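Local coordinates for protein 2,3-dehydroadipyl-CoA hydratase (Escherichia coli, PDB 4FZW) that catalyses the reversible hydration of 2,3-dehydroadipyl-CoA to 3-hydroxyadipyl-CoA, a step in the degradation of phenylacetate, at residues Arg14-Thr19 and Thr48-Cys53; Leu29-Leu34 and Asn81-Gln86; Val52-Gly57 and Tyr189-Ala194; Ala93-Leu98 and Ala204-Lys209; Arg149-Ser154 and Ala174-Asp179. All coordinates share one frame; numbering follows the deposited sequence.

Interaction 1 joins 14-19 to 48-53 as neighbouring parallel strands, closing a loop that carries helix 31-46. Interaction 2 starts inside that loop, at 29-34, and ends at 81-86, so the two cross; it ties the start of helix 31-46 to that of helix 84-92. Interaction 3 opens at 52-57, sharing Val52 and Cys53 with interaction 1, and its long loop ends on helix 186-197, which packs on the same sheet; it crosses interaction 2. Interaction 4 crosses interaction 3 in turn, linking the loop 93-98 to helix 202-214. Interaction 5, between helix 146-162 and the loop before strand 180-181, lies wholly within the spans of interactions 3 and 4.

Interaction 1 (Arg14-Thr19 and Thr48-Cys53); sequences RVLLLT and TSISVC
Arg14 presents the edge of its guanidinium to Ser51 and Thr48. The chain bends at chi3 (41°), which brings NE round to the serine, and two nitrogens grip one hydroxyl oxygen side-on: NE lies 2.8 Å from Ser51 OG, and NH2 lies 3.0 Å from the same OG. NH2 also donates to Thr48 O at 2.8 Å with a nearly straight N-H...O angle of 166°, although it stands above the plane of that carbonyl. Both acceptors keep close to the guanidinium plane, whereas Ser49 O sits over the centre of one face, 3.4 Å above it. An alanine in place of Arg14 would probably leave Ser51 OG and Thr48 O without these donors and the Thr48 end of the turn less firmly held.

The backbone continues the grip. Arg14 O accepts from both Ser51 N (2.8 Å) and Val52 N. Leu16 N then donates to Val52 O at 2.9 Å, which fixes the parallel register of Val15 with Val52 and Leu16 with Cys53. Leu16 and Cys53 point to one sheet face, where Leu16 CD2 packs on Ile50 CD1 (4.0 Å), the side chains crossing obliquely, and Leu18 CD1 meets Cys53 SG at 3.7 Å; Ala44 and Leu41 of helix 31-46 cover it. Val15 and Val52 point to the other face, toward Ala194. Strand, helix and strand form a beta-alpha-beta crossover. Across this contact the guanidinium is met by uncharged oxygens, whose dipoles probably stabilise its charge, and Ser51 OG, accepting twice, is likely to be polarised by it.

Interaction 2 (Leu29-Leu34 and Asn81-Gln86); sequences LNNALL and NDTRPQ
Arg84 reaches Leu29 and Asn31 with a chain that runs straight to CD (chi2 177°) and then turns at chi3 (110°), which places NE; the guanidinium beyond it lies at the start of helix 31-46. There NH2 donates to Leu29 O at 2.9 Å; the nitrogen stands well above the plane of the carbonyl, and the N-H...O angle is 150°. NE bonds a glycerol, probably from the crystallisation liquor. NH1 lies 3.1 Å from Asn31 N, but both atoms are donors, so this is proximity without a bond. Glu70 OE1 lies near both: it accepts from Asn31 N and makes a long, weak ion pair with NH1.

Over one face of the guanidinium lies Leu34 CD2, 4.0 Å above the plane and over its centre, while the same methyl also packs on Arg84 CG at 4.1 Å. The Asn31 amide is steeply inclined to the guanidinium, and its OD1 lies 3.7 Å from Thr83 CG2 and 3.8 Å from Arg84 CG.

The arginine's own backbone is held too. Asp82 OD1 caps the start of helix 84-92 by accepting from Arg84 N at 2.9 Å, met from above the carboxylate plane, while its OD2 forms a salt bridge with Lys74. Leu34 goes on to touch Leu87, Trp88 and Leu91, so the start of helix 31-46 packs along helix 84-92.

A cation beside the positive end of a helix dipole would by itself be disfavoured; the carboxylate of Glu70 and the carbonyl of Leu29 probably offset that cost.

Interaction 3 (Val52-Gly57 and Tyr189-Ala194); sequences VCVITG and YALQLA
Val54 pushes its CG2 methyl into a shallow hollow on helix 186-197 lined by Leu191 CD2, Ala194 CB and the carbonyl of Ala190. CG2, anti to the carbonyl carbon, is the branch that faces this hollow. The methyl lies 3.8 Å from Leu191 CD2 and 3.7 Å from Ala194 CB, and the valine and leucine side chains cross at about a right angle. The other branch, CG1, looks more loosely onto Ala190 CB at 4.5 Å. In return, the small bump of Ala194 CB fits between two valines of the strand, since it also meets Val52 CG1 at 3.4 Å. CG2 of Val52 passes to the helix backbone instead, 3.5 Å from Ala194 O.

In this crotonase-like fold the contact lays a helix against one face of the six-stranded sheet. The short segments of strand and helix run antiparallel, at 165°, with their axes 8.7 Å apart. No hydrogen bond links the two segments; the contact is van der Waals packing. Ala190 and Ala194 keep the helix surface low where the branched valines rise.

Around the pair, Ala190 also rests on Ala101 and Val121 of the next two strands.

Interaction 4 (Ala93-Leu98 and Ala204-Lys209); sequences AFNKPL and ALQAAK
Lys209 supplies the polar contacts to Phe94 and Lys96. Its extended chain, with CG anti to the backbone N (chi1 -166°), passes Asn95 O, 3.5 Å from CD, and carries NZ into the turn of the loop. NZ donates to Phe94 O at 3.0 Å from above the carbonyl plane. A second bond, to Lys96 O, is less certain because the position of that oxygen is doubtful. Asp118 adds a charged partner: its OD2 forms a salt bridge with NZ and also accepts from Leu98 N. An alanine at Lys209 would probably leave the carboxylate of Asp118 without this cation and Phe94 O without this donor. Lys96 NZ, for its part, is hydrogen-bonded to Ile50 O and Ala44 O.

One water forms a bridge, donating to Asn95 O (2.6 Å) and to Gln206 O (2.9 Å).

The remaining contacts across the segments are packing. Asn95 ND2 and Gln206 NE2 come within 3.4 Å as two donors, unbonded, their amide planes 42° apart. Lys96 lies alongside Gln206, its CE 3.6 Å from Gln206 NE2. Pro97 CG meets Leu205 CB at 4.0 Å, the two side chains crossing at about a right angle; Leu205 also packs on Ile133 of a neighbouring subunit.

In this crotonase-like fold, helix 202-214 of the C-terminal helical region thus holds the loop that feeds strand 98-102 into the main sheet.

Interaction 5 (Arg149-Ser154 and Ala174-Asp179); sequences RSVGKS and AGLVSD
Val151, just before the kink in helix 146-162, packs where helix 168-173 has ended and the chain heads for strand 180-181, against Ala174 and Leu176. Val151 CB faces Ala174 CB at 4.0 Å. Its CG1, anti to the carbonyl carbon (chi1 -41°), lies 3.8 Å from Leu176 CB, and the valine and leucine side chains run side by side, pointing the same way. The backbones meet as well: Val151 CA makes a CA-H...O contact with Ala174 O at 3.5 Å, with an angle of 145° at the hydrogen. The carbonyls of Ser150 and Ala174 are also close, but as two acceptors they form no bond.

The contact thus ties a long helix to the connection leading into strand 180-181, at the edge of the main sheet within this chain, in the crotonase-like core. Gly175 leaves the helix with positive phi (86°); a CB there would point at 149-154, tight against Ser150 O, and would also jam against the preceding carbonyl oxygen.

Leu176 extends the apolar patch to Leu147 and Phe128, and Ala174 touches Leu155. Subunit contacts lie close by: Ser150 packs on Gly152 of a neighbouring subunit, and Ser178 OG is hydrogen-bonded with Ser154 OG of that chain.

Interaction 1 (Arg14-Thr19 and Thr48-Cys53)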
# COMPACT_ATOMS: atom_id res chain seq x y z
N ARG B 14 4.29 -11.73 35.87
CA ARG B 14 4.17 -11.98 34.45
C ARG B 14 4.87 -10.88 33.65
O ARG B 14 4.66 -10.75 32.45
CB ARG B 14 2.68 -12.02 34.10
CG ARG B 14 1.85 -12.72 35.16
CD ARG B 14 0.46 -13.02 34.65
NE ARG B 14 0.54 -13.48 33.27
CZ ARG B 14 0.75 -14.74 32.90
NH1 ARG B 14 0.89 -15.69 33.83
NH2 ARG B 14 0.82 -15.06 31.61
N VAL B 15 5.69 -10.09 34.32
CA VAL B 15 6.51 -9.09 33.63
C VAL B 15 7.97 -9.47 33.68
O VAL B 15 8.51 -9.77 34.74
CB VAL B 15 6.32 -7.65 34.20
CG1 VAL B 15 7.13 -6.69 33.39
CG2 VAL B 15 4.85 -7.26 34.16
N LEU B 16 8.60 -9.49 32.51
CA LEU B 16 10.01 -9.80 32.39
C LEU B 16 10.81 -8.50 32.23
O LEU B 16 10.39 -7.57 31.54
CB LEU B 16 10.24 -10.74 31.20
CG LEU B 16 11.68 -11.17 30.89
CD1 LEU B 16 12.21 -12.11 31.96
CD2 LEU B 16 11.74 -11.82 29.49
N LEU B 17 11.96 -8.44 32.91
CA LEU B 17 12.82 -7.26 32.84
C LEU B 17 14.20 -7.57 32.29
O LEU B 17 14.92 -8.45 32.79
CB LEU B 17 12.95 -6.59 34.21
CG LEU B 17 13.74 -5.27 34.27
CD1 LEU B 17 13.15 -4.20 33.34
CD2 LEU B 17 13.83 -4.74 35.71
N LEU B 18 14.57 -6.83 31.25
CA LEU B 18 15.86 -6.98 30.61
C LEU B 18 16.63 -5.68 30.76
O LEU B 18 16.22 -4.64 30.21
CB LEU B 18 15.69 -7.37 29.14
CG LEU B 18 14.86 -8.64 28.91
CD1 LEU B 18 14.63 -8.90 27.43
CD2 LEU B 18 15.51 -9.86 29.58
N THR B 19 17.72 -5.74 31.52
CA THR B 19 18.55 -4.58 31.78
C THR B 19 19.84 -4.62 30.98
O THR B 19 20.68 -5.48 31.21
CB THR B 19 18.93 -4.48 33.27
OG1 THR B 19 17.75 -4.55 34.07
CG2 THR B 19 19.66 -3.16 33.54
N THR B 48 4.34 -19.08 28.84
CA THR B 48 2.96 -18.68 29.12
C THR B 48 2.79 -18.04 30.50
O THR B 48 1.69 -17.62 30.88
CB THR B 48 1.94 -19.85 28.93
OG1 THR B 48 2.24 -20.92 29.84
CG2 THR B 48 1.95 -20.36 27.47
N SER B 49 3.89 -17.96 31.25
CA SER B 49 3.88 -17.22 32.51
C SER B 49 4.30 -15.76 32.30
O SER B 49 4.19 -14.95 33.22
CB SER B 49 4.75 -17.91 33.57
OG SER B 49 6.13 -17.73 33.33
N ILE B 50 4.75 -15.42 31.09
CA ILE B 50 5.08 -14.03 30.76
C ILE B 50 4.02 -13.37 29.87
O ILE B 50 3.50 -13.98 28.93
CB ILE B 50 6.44 -13.90 30.08
CG1 ILE B 50 7.54 -14.51 30.95
CG2 ILE B 50 6.71 -12.44 29.74
CD1 ILE B 50 8.91 -14.47 30.35
N SER B 51 3.72 -12.11 30.19
CA SER B 51 2.69 -11.32 29.50
C SER B 51 3.24 -10.01 28.92
O SER B 51 2.81 -9.56 27.86
CB SER B 51 1.52 -11.02 30.42
OG SER B 51 0.85 -12.21 30.79
N VAL B 52 4.22 -9.42 29.60
CA VAL B 52 4.85 -8.17 29.18
C VAL B 52 6.36 -8.22 29.41
O VAL B 52 6.84 -8.90 30.33
CB VAL B 52 4.29 -6.95 29.96
CG1 VAL B 52 4.89 -5.65 29.42
CG2 VAL B 52 2.76 -6.90 29.90
N CYS B 53 7.11 -7.50 28.58
CA CYS B 53 8.52 -7.27 28.83
C CYS B 53 8.76 -5.75 29.07
O CYS B 53 7.97 -4.90 28.64
CB CYS B 53 9.38 -7.82 27.69
SG CYS B 53 11.18 -7.72 27.90

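Interaction 2 (Leu29-Leu34 and Asn81-Gln86)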
# COMPACT_ATOMS: atom_id res chain seq x y z
N LEU B 29 25.04 -1.39 21.91
CA LEU B 29 24.48 -2.66 21.46
C LEU B 29 25.51 -3.47 20.73
O LEU B 29 25.85 -3.20 19.60
CB LEU B 29 23.25 -2.43 20.58
CG LEU B 29 22.07 -1.86 21.34
CD1 LEU B 29 20.91 -1.61 20.41
CD2 LEU B 29 21.68 -2.82 22.44
N ASN B 30 26.04 -4.47 21.43
CA ASN B 30 26.91 -5.46 20.80
C ASN B 30 26.13 -6.40 19.89
O ASN B 30 24.92 -6.61 20.06
CB ASN B 30 27.62 -6.32 21.85
CG ASN B 30 29.03 -5.87 22.10
OD1 ASN B 30 29.56 -5.02 21.38
ND2 ASN B 30 29.68 -6.47 23.09
N ASN B 31 26.84 -6.99 18.95
CA ASN B 31 26.32 -8.13 18.23
C ASN B 31 25.87 -9.21 19.21
O ASN B 31 24.75 -9.72 19.14
CB ASN B 31 27.41 -8.69 17.33
CG ASN B 31 26.93 -8.89 15.91
OD1 ASN B 31 25.81 -9.34 15.67
ND2 ASN B 31 27.80 -8.56 14.95
N ALA B 32 26.76 -9.55 20.13
CA ALA B 32 26.44 -10.54 21.15
C ALA B 32 25.28 -10.07 22.00
O ALA B 32 24.40 -10.87 22.30
CB ALA B 32 27.65 -10.85 21.99
N LEU B 33 25.26 -8.79 22.39
CA LEU B 33 24.18 -8.26 23.24
C LEU B 33 22.85 -8.30 22.50
O LEU B 33 21.85 -8.87 22.98
CB LEU B 33 24.51 -6.85 23.72
CG LEU B 33 23.53 -6.16 24.68
CD1 LEU B 33 23.11 -7.07 25.83
CD2 LEU B 33 24.11 -4.84 25.22
N LEU B 34 22.84 -7.72 21.32
CA LEU B 34 21.73 -7.88 20.40
C LEU B 34 21.24 -9.33 20.29
O LEU B 34 20.03 -9.59 20.41
CB LEU B 34 22.13 -7.39 19.03
CG LEU B 34 20.93 -7.03 18.17
CD1 LEU B 34 20.16 -5.94 18.87
CD2 LEU B 34 21.38 -6.61 16.78
N ASN B 81 25.81 -9.11 3.56
CA ASN B 81 25.50 -10.39 4.17
C ASN B 81 25.45 -10.38 5.70
O ASN B 81 25.43 -11.44 6.33
CB ASN B 81 26.50 -11.45 3.69
N ASP B 82 25.43 -9.19 6.29
CA ASP B 82 25.42 -9.03 7.75
C ASP B 82 24.25 -9.73 8.42
O ASP B 82 23.14 -9.76 7.90
CB ASP B 82 25.41 -7.54 8.11
CG ASP B 82 25.71 -7.29 9.58
OD1 ASP B 82 25.63 -8.23 10.40
OD2 ASP B 82 26.03 -6.14 9.93
N THR B 83 24.51 -10.29 9.61
CA THR B 83 23.50 -10.99 10.39
C THR B 83 22.53 -10.05 11.10
O THR B 83 21.36 -10.39 11.29
CB THR B 83 24.17 -11.88 11.47
OG1 THR B 83 23.17 -12.64 12.15
CG2 THR B 83 24.94 -11.02 12.48
N ARG B 84 23.02 -8.87 11.47
CA ARG B 84 22.29 -7.94 12.35
C ARG B 84 20.85 -7.60 11.94
O ARG B 84 19.96 -7.57 12.79
CB ARG B 84 23.09 -6.64 12.52
CG ARG B 84 24.04 -6.64 13.71
CD ARG B 84 24.84 -5.35 13.75
NE ARG B 84 24.44 -4.50 14.86
CZ ARG B 84 24.90 -4.65 16.09
NH1 ARG B 84 25.76 -5.62 16.36
NH2 ARG B 84 24.50 -3.83 17.06
N PRO B 85 20.61 -7.34 10.65
CA PRO B 85 19.26 -6.96 10.24
C PRO B 85 18.18 -7.99 10.57
O PRO B 85 17.05 -7.59 10.88
CB PRO B 85 19.41 -6.77 8.74
CG PRO B 85 20.81 -6.19 8.62
CD PRO B 85 21.61 -6.98 9.62
N GLN B 86 18.51 -9.27 10.55
CA GLN B 86 17.53 -10.32 10.85
C GLN B 86 17.29 -10.42 12.36
O GLN B 86 16.24 -10.88 12.79
CB GLN B 86 18.01 -11.67 10.31
CG GLN B 86 19.22 -12.18 11.08
CD GLN B 86 19.73 -13.53 10.62
OE1 GLN B 86 19.45 -13.98 9.49
NE2 GLN B 86 20.49 -14.19 11.49

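Interaction 3 (Val52-Gly57 and Tyr189-Ala194)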
# COMPACT_ATOMS: atom_id res chain seq x y z
N VAL B 52 4.22 -9.42 29.60
CA VAL B 52 4.85 -8.17 29.18
C VAL B 52 6.36 -8.22 29.41
O VAL B 52 6.84 -8.90 30.33
CB VAL B 52 4.29 -6.95 29.96
CG1 VAL B 52 4.89 -5.65 29.42
CG2 VAL B 52 2.76 -6.90 29.90
N CYS B 53 7.11 -7.50 28.58
CA CYS B 53 8.52 -7.27 28.83
C CYS B 53 8.76 -5.75 29.07
O CYS B 53 7.97 -4.90 28.64
CB CYS B 53 9.38 -7.82 27.69
SG CYS B 53 11.18 -7.72 27.90
N VAL B 54 9.82 -5.45 29.82
CA VAL B 54 10.29 -4.09 30.00
C VAL B 54 11.77 -4.15 29.65
O VAL B 54 12.46 -5.10 30.04
CB VAL B 54 10.14 -3.62 31.48
CG1 VAL B 54 10.91 -2.33 31.75
CG2 VAL B 54 8.69 -3.48 31.86
N ILE B 55 12.26 -3.15 28.92
CA ILE B 55 13.67 -3.09 28.53
C ILE B 55 14.31 -1.79 29.04
O ILE B 55 13.83 -0.70 28.76
CB ILE B 55 13.84 -3.20 26.98
CG1 ILE B 55 13.52 -4.62 26.49
CG2 ILE B 55 15.24 -2.83 26.54
CD1 ILE B 55 13.92 -4.88 25.00
N THR B 56 15.42 -1.91 29.75
CA THR B 56 16.03 -0.72 30.33
C THR B 56 17.54 -0.79 30.41
O THR B 56 18.13 -1.87 30.33
CB THR B 56 15.49 -0.43 31.75
OG1 THR B 56 15.84 0.90 32.12
CG2 THR B 56 16.08 -1.38 32.77
N GLY B 57 18.15 0.38 30.59
CA GLY B 57 19.58 0.43 30.81
C GLY B 57 19.86 0.86 32.24
O GLY B 57 19.35 0.25 33.19
N TYR B 189 8.17 3.00 37.50
CA TYR B 189 6.86 3.34 36.98
C TYR B 189 6.57 2.55 35.69
O TYR B 189 5.43 2.20 35.39
CB TYR B 189 6.76 4.86 36.75
CG TYR B 189 6.57 5.61 38.03
CD1 TYR B 189 6.54 4.93 39.24
CD2 TYR B 189 6.42 7.00 38.04
CE1 TYR B 189 6.36 5.61 40.43
CE2 TYR B 189 6.23 7.69 39.25
CZ TYR B 189 6.21 6.97 40.43
OH TYR B 189 6.03 7.60 41.64
N ALA B 190 7.63 2.27 34.93
CA ALA B 190 7.54 1.48 33.73
C ALA B 190 7.10 0.06 34.08
O ALA B 190 6.28 -0.53 33.36
CB ALA B 190 8.88 1.48 33.01
N LEU B 191 7.64 -0.47 35.19
CA LEU B 191 7.23 -1.76 35.76
C LEU B 191 5.79 -1.77 36.25
O LEU B 191 5.12 -2.79 36.17
CB LEU B 191 8.17 -2.24 36.88
CG LEU B 191 9.59 -2.61 36.43
CD1 LEU B 191 10.50 -2.77 37.63
CD2 LEU B 191 9.56 -3.89 35.56
N GLN B 192 5.30 -0.63 36.74
CA GLN B 192 3.89 -0.57 37.19
C GLN B 192 2.94 -0.59 35.98
O GLN B 192 1.86 -1.20 36.03
CB GLN B 192 3.62 0.64 38.09
N LEU B 193 3.38 0.07 34.91
CA LEU B 193 2.68 0.07 33.63
C LEU B 193 2.58 -1.33 33.01
O LEU B 193 1.54 -1.70 32.45
CB LEU B 193 3.41 0.98 32.65
CG LEU B 193 2.75 1.17 31.29
CD1 LEU B 193 1.44 1.91 31.44
CD2 LEU B 193 3.71 1.93 30.39
N ALA B 194 3.65 -2.11 33.09
CA ALA B 194 3.64 -3.47 32.54
C ALA B 194 2.79 -4.35 33.42
O ALA B 194 2.15 -5.26 32.94
CB ALA B 194 5.04 -4.04 32.43

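Interaction 4 (Ala93-Leu98 and Ala204-Lys209)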
# COMPACT_ATOMS: atom_id res chain seq x y z
N ALA B 93 9.41 -9.03 15.97
CA ALA B 93 8.42 -10.09 15.82
C ALA B 93 7.97 -10.59 17.19
O ALA B 93 7.03 -11.38 17.30
CB ALA B 93 8.99 -11.23 14.97
N PHE B 94 8.62 -10.11 18.23
CA PHE B 94 8.18 -10.41 19.58
C PHE B 94 6.69 -10.07 19.66
O PHE B 94 6.29 -8.96 19.33
CB PHE B 94 9.00 -9.64 20.62
CG PHE B 94 8.55 -9.87 22.05
CD1 PHE B 94 8.75 -11.09 22.67
CD2 PHE B 94 7.95 -8.86 22.77
CE1 PHE B 94 8.34 -11.30 23.98
CE2 PHE B 94 7.54 -9.06 24.09
CZ PHE B 94 7.74 -10.29 24.70
N ASN B 95 5.88 -11.03 20.09
CA ASN B 95 4.43 -10.92 19.95
C ASN B 95 3.73 -10.35 21.19
O ASN B 95 2.52 -10.13 21.18
CB ASN B 95 3.85 -12.29 19.58
CG ASN B 95 4.00 -13.32 20.71
OD1 ASN B 95 4.85 -13.19 21.59
ND2 ASN B 95 3.17 -14.35 20.68
N LYS B 96 4.49 -10.12 22.26
CA LYS B 96 3.93 -9.57 23.50
C LYS B 96 4.30 -8.10 23.72
O LYS B 96 5.27 -7.61 23.16
CB LYS B 96 4.34 -10.41 24.71
CG LYS B 96 3.83 -11.84 24.66
CD LYS B 96 4.37 -12.68 25.81
CE LYS B 96 4.13 -14.16 25.55
NZ LYS B 96 4.51 -15.02 26.71
N PRO B 97 3.49 -7.40 24.52
CA PRO B 97 3.77 -5.98 24.82
C PRO B 97 5.20 -5.74 25.30
O PRO B 97 5.73 -6.47 26.13
CB PRO B 97 2.77 -5.65 25.92
CG PRO B 97 1.57 -6.51 25.52
CD PRO B 97 2.17 -7.81 25.02
N LEU B 98 5.82 -4.70 24.74
CA LEU B 98 7.22 -4.43 24.99
C LEU B 98 7.37 -2.96 25.33
O LEU B 98 7.10 -2.08 24.50
CB LEU B 98 8.05 -4.80 23.75
CG LEU B 98 9.58 -4.78 23.81
CD1 LEU B 98 10.13 -5.68 24.90
CD2 LEU B 98 10.13 -5.18 22.46
N ALA B 204 -5.62 -11.49 24.50
CA ALA B 204 -6.11 -10.16 24.17
C ALA B 204 -4.94 -9.21 23.96
O ALA B 204 -4.91 -8.44 23.00
CB ALA B 204 -7.04 -9.65 25.25
N LEU B 205 -3.96 -9.26 24.86
CA LEU B 205 -2.77 -8.45 24.69
C LEU B 205 -2.12 -8.77 23.34
O LEU B 205 -1.76 -7.87 22.58
CB LEU B 205 -1.78 -8.62 25.85
CG LEU B 205 -2.16 -7.99 27.21
CD1 LEU B 205 -1.19 -8.34 28.32
CD2 LEU B 205 -2.29 -6.49 27.11
N GLN B 206 -2.00 -10.06 23.03
CA GLN B 206 -1.40 -10.49 21.78
C GLN B 206 -2.22 -10.06 20.57
O GLN B 206 -1.66 -9.54 19.60
CB GLN B 206 -1.14 -11.98 21.81
CG GLN B 206 -0.06 -12.33 22.82
CD GLN B 206 0.03 -13.80 23.18
OE1 GLN B 206 -0.96 -14.52 23.22
NE2 GLN B 206 1.24 -14.25 23.48
N ALA B 207 -3.53 -10.27 20.65
CA ALA B 207 -4.46 -9.82 19.61
C ALA B 207 -4.36 -8.31 19.35
O ALA B 207 -4.20 -7.88 18.21
CB ALA B 207 -5.90 -10.19 19.96
N ALA B 208 -4.48 -7.52 20.41
CA ALA B 208 -4.53 -6.07 20.28
C ALA B 208 -3.21 -5.55 19.73
O ALA B 208 -3.19 -4.63 18.90
CB ALA B 208 -4.82 -5.43 21.62
N LYS B 209 -2.11 -6.12 20.21
CA LYS B 209 -0.79 -5.71 19.73
C LYS B 209 -0.66 -5.95 18.23
O LYS B 209 -0.19 -5.08 17.49
CB LYS B 209 0.34 -6.44 20.47
CG LYS B 209 1.69 -5.78 20.24
CD LYS B 209 2.87 -6.64 20.71
CE LYS B 209 4.14 -6.12 20.06
NZ LYS B 209 5.39 -6.52 20.76
O HOH W 1 1.12 -10.00 18.97

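Interaction 5 (Arg149-Ser154 and Ala174-Asp179)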
# COMPACT_ATOMS: atom_id res chain seq x y z
N ARG B 149 7.02 8.23 11.57
CA ARG B 149 5.67 7.72 11.77
C ARG B 149 5.04 8.21 13.07
O ARG B 149 3.82 8.23 13.21
CB ARG B 149 5.63 6.18 11.64
CG ARG B 149 5.58 5.72 10.19
CD ARG B 149 5.57 4.19 10.05
NE ARG B 149 5.35 3.77 8.66
CZ ARG B 149 6.30 3.74 7.72
NH1 ARG B 149 7.55 4.09 8.01
NH2 ARG B 149 6.00 3.35 6.49
N SER B 150 5.86 8.63 14.03
CA SER B 150 5.32 9.05 15.32
C SER B 150 5.60 10.50 15.72
O SER B 150 5.00 10.97 16.65
CB SER B 150 5.75 8.10 16.44
OG SER B 150 7.13 8.24 16.72
N VAL B 151 6.50 11.20 15.02
CA VAL B 151 6.76 12.62 15.33
C VAL B 151 6.66 13.59 14.15
O VAL B 151 6.95 14.78 14.30
CB VAL B 151 8.12 12.82 16.05
CG1 VAL B 151 8.35 11.74 17.08
CG2 VAL B 151 9.27 12.92 15.07
N GLY B 152 6.25 13.10 12.98
CA GLY B 152 6.05 13.98 11.83
C GLY B 152 7.32 14.23 11.03
O GLY B 152 8.43 13.98 11.50
N LYS B 153 7.16 14.74 9.81
CA LYS B 153 8.30 14.86 8.90
C LYS B 153 9.35 15.89 9.31
O LYS B 153 10.55 15.72 9.06
CB LYS B 153 7.83 15.15 7.46
CG LYS B 153 8.75 14.51 6.44
CD LYS B 153 9.02 15.42 5.27
CE LYS B 153 7.74 16.08 4.83
NZ LYS B 153 7.91 16.90 3.61
N SER B 154 8.92 16.96 9.96
CA SER B 154 9.84 18.03 10.25
C SER B 154 10.84 17.62 11.31
O SER B 154 12.04 17.67 11.08
CB SER B 154 9.11 19.32 10.60
OG SER B 154 9.94 20.42 10.24
N ALA B 174 6.24 15.62 21.12
CA ALA B 174 6.31 15.18 19.75
C ALA B 174 5.67 13.81 19.61
O ALA B 174 5.38 13.38 18.51
CB ALA B 174 7.78 15.16 19.26
N GLY B 175 5.43 13.12 20.73
CA GLY B 175 4.80 11.81 20.68
C GLY B 175 5.74 10.64 20.46
O GLY B 175 5.30 9.54 20.14
N LEU B 176 7.04 10.86 20.64
CA LEU B 176 8.04 9.78 20.61
C LEU B 176 7.95 8.97 21.91
O LEU B 176 8.18 7.77 21.95
CB LEU B 176 9.47 10.36 20.39
CG LEU B 176 10.70 9.47 20.06
CD1 LEU B 176 11.95 10.30 19.94
CD2 LEU B 176 10.96 8.36 21.07
N VAL B 177 7.55 9.65 22.97
CA VAL B 177 7.46 9.08 24.32
C VAL B 177 6.08 9.39 24.85
O VAL B 177 5.46 10.36 24.44
CB VAL B 177 8.56 9.71 25.23
CG1 VAL B 177 8.26 9.50 26.69
CG2 VAL B 177 9.93 9.15 24.86
N SER B 178 5.56 8.58 25.76
CA SER B 178 4.22 8.84 26.26
C SER B 178 4.17 8.99 27.79
O SER B 178 3.10 8.96 28.39
CB SER B 178 3.22 7.77 25.75
OG SER B 178 3.60 6.45 26.11
N ASP B 179 5.34 9.18 28.39
CA ASP B 179 5.47 9.38 29.84
C ASP B 179 6.85 9.89 30.13
O ASP B 179 7.84 9.36 29.59
CB ASP B 179 5.27 8.07 30.62
CG ASP B 179 3.87 7.92 31.18
OD1 ASP B 179 3.31 8.92 31.70
OD2 ASP B 179 3.34 6.80 31.12